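Local coordinates for protein desmoplakin (PDB 3R6N) that probably helps anchor intermediate filaments at desmosomal cell-cell junctions, with a rigid rod of spectrin repeats in its plakin domain, at residues 199-204 with 266-271; 203-208 with 340-345. One frame throughout, in Å; residues are numbered along the deposited sequence.

Contact 1 (199-204 with 266-271); sequences AAYFQF and KKIVQL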
# COMPACT_ATOMS: atom_id res chain seq x y z
N ALA A 199 -5.33 -2.31 0.15
CA ALA A 199 -6.00 -3.36 0.90
C ALA A 199 -6.68 -2.72 2.10
O ALA A 199 -7.89 -2.85 2.28
CB ALA A 199 -5.01 -4.42 1.34
N ALA A 200 -5.90 -2.03 2.92
CA ALA A 200 -6.42 -1.35 4.10
C ALA A 200 -7.61 -0.44 3.75
O ALA A 200 -8.65 -0.49 4.40
CB ALA A 200 -5.32 -0.55 4.79
N TYR A 201 -7.43 0.38 2.72
CA TYR A 201 -8.46 1.31 2.27
C TYR A 201 -9.80 0.60 2.08
O TYR A 201 -10.84 1.11 2.51
CB TYR A 201 -8.02 1.97 0.96
CG TYR A 201 -9.03 2.92 0.36
CD1 TYR A 201 -8.92 4.29 0.53
CD2 TYR A 201 -10.09 2.44 -0.41
CE1 TYR A 201 -9.84 5.16 -0.03
CE2 TYR A 201 -11.01 3.31 -0.98
CZ TYR A 201 -10.88 4.66 -0.79
OH TYR A 201 -11.79 5.52 -1.35
N PHE A 202 -9.78 -0.56 1.44
CA PHE A 202 -11.01 -1.30 1.20
C PHE A 202 -11.48 -2.05 2.44
O PHE A 202 -12.68 -2.15 2.70
CB PHE A 202 -10.87 -2.25 0.01
CG PHE A 202 -10.78 -1.56 -1.31
CD1 PHE A 202 -9.61 -1.61 -2.06
CD2 PHE A 202 -11.85 -0.85 -1.81
CE1 PHE A 202 -9.53 -0.98 -3.28
CE2 PHE A 202 -11.78 -0.21 -3.03
CZ PHE A 202 -10.61 -0.27 -3.77
N GLN A 203 -10.53 -2.57 3.21
CA GLN A 203 -10.87 -3.28 4.43
C GLN A 203 -11.61 -2.34 5.37
O GLN A 203 -12.60 -2.70 5.99
CB GLN A 203 -9.60 -3.82 5.11
CG GLN A 203 -9.83 -4.98 6.07
CD GLN A 203 -10.66 -4.60 7.28
OE1 GLN A 203 -10.54 -3.49 7.81
NE2 GLN A 203 -11.51 -5.52 7.73
N PHE A 204 -11.11 -1.11 5.45
CA PHE A 204 -11.64 -0.12 6.39
C PHE A 204 -13.09 0.25 6.10
O PHE A 204 -13.93 0.23 7.00
CB PHE A 204 -10.77 1.13 6.39
CG PHE A 204 -11.36 2.28 7.15
CD1 PHE A 204 -11.21 2.37 8.52
CD2 PHE A 204 -12.06 3.28 6.49
CE1 PHE A 204 -11.75 3.43 9.23
CE2 PHE A 204 -12.60 4.34 7.19
CZ PHE A 204 -12.45 4.42 8.56
N LYS A 266 -7.18 7.23 10.70
CA LYS A 266 -6.06 8.17 10.70
C LYS A 266 -4.93 7.71 9.78
O LYS A 266 -4.02 8.48 9.48
CB LYS A 266 -5.54 8.38 12.12
CG LYS A 266 -6.48 9.15 13.03
CD LYS A 266 -5.90 9.28 14.44
CE LYS A 266 -6.71 10.26 15.29
NZ LYS A 266 -8.17 9.95 15.29
N LYS A 267 -5.01 6.46 9.33
CA LYS A 267 -3.95 5.88 8.50
C LYS A 267 -4.41 5.53 7.09
O LYS A 267 -3.60 5.18 6.24
CB LYS A 267 -3.37 4.64 9.18
CG LYS A 267 -2.67 4.93 10.50
CD LYS A 267 -1.96 3.69 11.01
CE LYS A 267 -2.90 2.49 11.03
NZ LYS A 267 -2.23 1.26 11.54
N ILE A 268 -5.71 5.64 6.84
CA ILE A 268 -6.25 5.29 5.54
C ILE A 268 -5.83 6.28 4.46
O ILE A 268 -6.00 7.49 4.61
CB ILE A 268 -7.78 5.18 5.56
CG1 ILE A 268 -8.21 4.03 6.48
CG2 ILE A 268 -8.31 4.94 4.16
CD1 ILE A 268 -7.61 2.70 6.12
N VAL A 269 -5.30 5.75 3.37
CA VAL A 269 -4.76 6.54 2.28
C VAL A 269 -5.88 7.13 1.41
O VAL A 269 -7.05 6.84 1.64
CB VAL A 269 -3.82 5.66 1.42
CG1 VAL A 269 -4.60 4.99 0.31
CG2 VAL A 269 -2.66 6.47 0.88
N GLN A 270 -5.51 7.94 0.42
CA GLN A 270 -6.50 8.52 -0.49
C GLN A 270 -6.38 7.94 -1.90
O GLN A 270 -5.30 7.90 -2.48
CB GLN A 270 -6.35 10.04 -0.56
CG GLN A 270 -6.80 10.75 0.69
CD GLN A 270 -7.11 12.21 0.45
OE1 GLN A 270 -7.79 12.56 -0.52
NE2 GLN A 270 -6.61 13.08 1.33
N LEU A 271 -7.51 7.51 -2.45
CA LEU A 271 -7.53 6.88 -3.77
C LEU A 271 -8.26 7.69 -4.84
O LEU A 271 -7.83 7.73 -5.99
CB LEU A 271 -8.13 5.48 -3.68
CG LEU A 271 -7.17 4.31 -3.51
CD1 LEU A 271 -6.05 4.66 -2.55
CD2 LEU A 271 -7.90 3.06 -3.04
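In the spectrin-repeat rod of the plakin domain, Tyr201 and Phe204 of helix 167-225 pack against Ile268 and Leu271, on the chain that leaves helix 234-265 for the SH3 domain. Leu271 lays its CD2 methyl over one face of the Tyr201 ring as a CH-pi contact, 3.6 Å from CD2 to the ring centroid and displaced toward the rim; the two side chains slide past each other in opposite directions. The carbonyl of Val269 meets the same ring at its edge, in its plane, with Val269 O 3.4 Å from Tyr201 CD1. Ile268 crosses Tyr201 at about a right angle and brings CG2 to 3.7 Å from Tyr201 CD1. Ile268 CG1 stands over a face of the Phe204 ring, 4.0 Å from the ring centroid, and Ile268 CD1 lies 3.5 Å from Phe204 CB. Turned anti to the backbone N (chi1 170°), Phe204 CG comes to 3.7 Å from Ile268 CG1. Ala200 adds a minor apolar touch to Ile268 CD1. Outside the pair, Asn339 ND2 gives Val269 O a weak hydrogen bond, and Phe205 packs edge-to-face with Tyr201. The two segments thus hold together without hydrogen bonds between them, through apolar packing and two CH-pi contacts, one from a methyl (Leu271 CD2) and one from a methylene (Ile268 CG1).

Contact 2 (203-208 with 340-345); sequences QFFEEA and PLAVDL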
# COMPACT_ATOMS: atom_id res chain seq x y z
N GLN A 203 -10.53 -2.57 3.21
CA GLN A 203 -10.87 -3.28 4.43
C GLN A 203 -11.61 -2.34 5.37
O GLN A 203 -12.60 -2.70 5.99
CB GLN A 203 -9.60 -3.82 5.11
CG GLN A 203 -9.83 -4.98 6.07
CD GLN A 203 -10.66 -4.60 7.28
OE1 GLN A 203 -10.54 -3.49 7.81
NE2 GLN A 203 -11.51 -5.52 7.73
N PHE A 204 -11.11 -1.11 5.45
CA PHE A 204 -11.64 -0.12 6.39
C PHE A 204 -13.09 0.25 6.10
O PHE A 204 -13.93 0.23 7.00
CB PHE A 204 -10.77 1.13 6.39
CG PHE A 204 -11.36 2.28 7.15
CD1 PHE A 204 -11.21 2.37 8.52
CD2 PHE A 204 -12.06 3.28 6.49
CE1 PHE A 204 -11.75 3.43 9.23
CE2 PHE A 204 -12.60 4.34 7.19
CZ PHE A 204 -12.45 4.42 8.56
N PHE A 205 -13.38 0.61 4.86
CA PHE A 205 -14.72 1.03 4.50
C PHE A 205 -15.71 -0.14 4.55
O PHE A 205 -16.88 0.04 4.87
CB PHE A 205 -14.74 1.71 3.13
CG PHE A 205 -14.16 3.09 3.13
CD1 PHE A 205 -12.93 3.34 2.56
CD2 PHE A 205 -14.84 4.14 3.73
CE1 PHE A 205 -12.39 4.62 2.57
CE2 PHE A 205 -14.31 5.41 3.75
CZ PHE A 205 -13.09 5.65 3.17
N GLU A 206 -15.23 -1.34 4.26
CA GLU A 206 -16.07 -2.53 4.33
C GLU A 206 -16.50 -2.77 5.77
O GLU A 206 -17.66 -3.10 6.04
CB GLU A 206 -15.32 -3.75 3.79
CG GLU A 206 -16.16 -5.01 3.67
CD GLU A 206 -15.34 -6.23 3.30
OE1 GLU A 206 -14.20 -6.35 3.78
OE2 GLU A 206 -15.85 -7.07 2.52
N GLU A 207 -15.57 -2.60 6.70
CA GLU A 207 -15.82 -2.83 8.12
C GLU A 207 -16.59 -1.66 8.74
O GLU A 207 -17.44 -1.87 9.61
CB GLU A 207 -14.50 -3.05 8.86
CG GLU A 207 -14.64 -3.27 10.35
CD GLU A 207 -13.29 -3.50 11.03
OE1 GLU A 207 -12.29 -3.71 10.31
OE2 GLU A 207 -13.24 -3.46 12.28
N ALA A 208 -16.29 -0.45 8.30
CA ALA A 208 -16.92 0.74 8.86
C ALA A 208 -18.38 0.85 8.46
O ALA A 208 -19.25 1.01 9.31
CB ALA A 208 -16.15 1.99 8.44
N PRO A 340 -10.22 12.62 4.45
CA PRO A 340 -11.40 13.24 5.06
C PRO A 340 -12.64 12.36 4.96
O PRO A 340 -13.53 12.45 5.81
CB PRO A 340 -11.58 14.52 4.24
CG PRO A 340 -10.92 14.23 2.94
CD PRO A 340 -9.73 13.38 3.29
N LEU A 341 -12.70 11.51 3.94
CA LEU A 341 -13.82 10.58 3.79
C LEU A 341 -13.79 9.48 4.84
O LEU A 341 -14.83 8.95 5.22
CB LEU A 341 -13.81 9.96 2.39
CG LEU A 341 -14.21 10.91 1.26
CD1 LEU A 341 -13.92 10.28 -0.10
CD2 LEU A 341 -15.68 11.27 1.38
N ALA A 342 -12.59 9.13 5.31
CA ALA A 342 -12.42 8.11 6.33
C ALA A 342 -12.57 8.68 7.73
O ALA A 342 -13.24 8.10 8.58
CB ALA A 342 -11.08 7.41 6.18
N VAL A 343 -11.95 9.83 7.97
CA VAL A 343 -12.02 10.48 9.28
C VAL A 343 -13.45 10.87 9.64
O VAL A 343 -13.88 10.68 10.77
CB VAL A 343 -11.10 11.72 9.34
CG1 VAL A 343 -11.68 12.76 10.29
CG2 VAL A 343 -9.70 11.32 9.76
N ASP A 344 -14.18 11.41 8.67
CA ASP A 344 -15.56 11.81 8.91
C ASP A 344 -16.45 10.61 9.23
O ASP A 344 -17.34 10.70 10.07
CB ASP A 344 -16.11 12.59 7.71
CG ASP A 344 -15.57 14.00 7.64
OD1 ASP A 344 -14.67 14.34 8.44
OD2 ASP A 344 -16.05 14.78 6.78
N LEU A 345 -16.20 9.49 8.57
CA LEU A 345 -16.95 8.27 8.82
C LEU A 345 -16.68 7.73 10.22
O LEU A 345 -17.59 7.27 10.91
CB LEU A 345 -16.64 7.21 7.77
CG LEU A 345 -17.42 5.90 7.87
CD1 LEU A 345 -18.92 6.17 7.95
CD2 LEU A 345 -17.11 5.00 6.69
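Phe205 and Ala208 on helix 167-225 meet Ala342 and Leu345 on helix 340-384, a side-by-side helix packing in the spectrin-repeat rod just where the chain comes out of the SH3 domain. Leu345 CD2 touches both Ala208 and Phe205: it sits 3.6 Å from Ala208 CB and, near the plane of the ring at its edge, 3.8 Å from Phe205 CD2. Anti to the backbone N (chi1 -177°), Leu345 CG is brought to 4.2 Å from Ala208 CB. The far end of the Phe205 ring reaches the first turn of the other helix, with Phe205 CZ 4.0 Å from Ala342 CB and Phe205 CE2 3.9 Å from the carbonyl oxygen Leu341 O, which lies in the ring plane. Ala342 CB also touches the Phe204 ring, 3.6 Å from Phe204 CE2, so one small methyl serves two aromatic rings. The two helix segments run nearly in the same direction, 28° apart, with axes 11.3 Å from each other at closest approach, and the rings bridge the distance. Further out, Lys264 and Ser265, at the end of helix 234-265, touch Phe204. Asn339 OD1 accepts a hydrogen bond from Leu341 N at the start of helix 340-384. Within helix 167-225 the two phenylalanine rings stand nearly perpendicular, the Phe204 edge pointing at the Phe205 face, with Phe204 CD2 3.8 Å above the plane of the Phe205 ring, over its centre.

From the N terminus the chain reaches helix 167-225, where both contacts begin on overlapping turns that share Gln203 and Phe204. Contact 1 closes first, after the return along helix 234-265, spanning 61 mostly helical residues. The chain then forms the small beta-sheet SH3 domain before helix 340-384 starts, and contact 2 closes a longer loop of 131 residues that holds the SH3 domain. Contact 2 starts slightly later and ends far beyond contact 1, so the two loops cross and neither nests in the other. The contacts, centred about 7 Å apart, also touch directly, Ile268 packing on Ala342 and Gln270 on Pro340. Together they join the SH3 domain's entry and exit segments to one continuous helix.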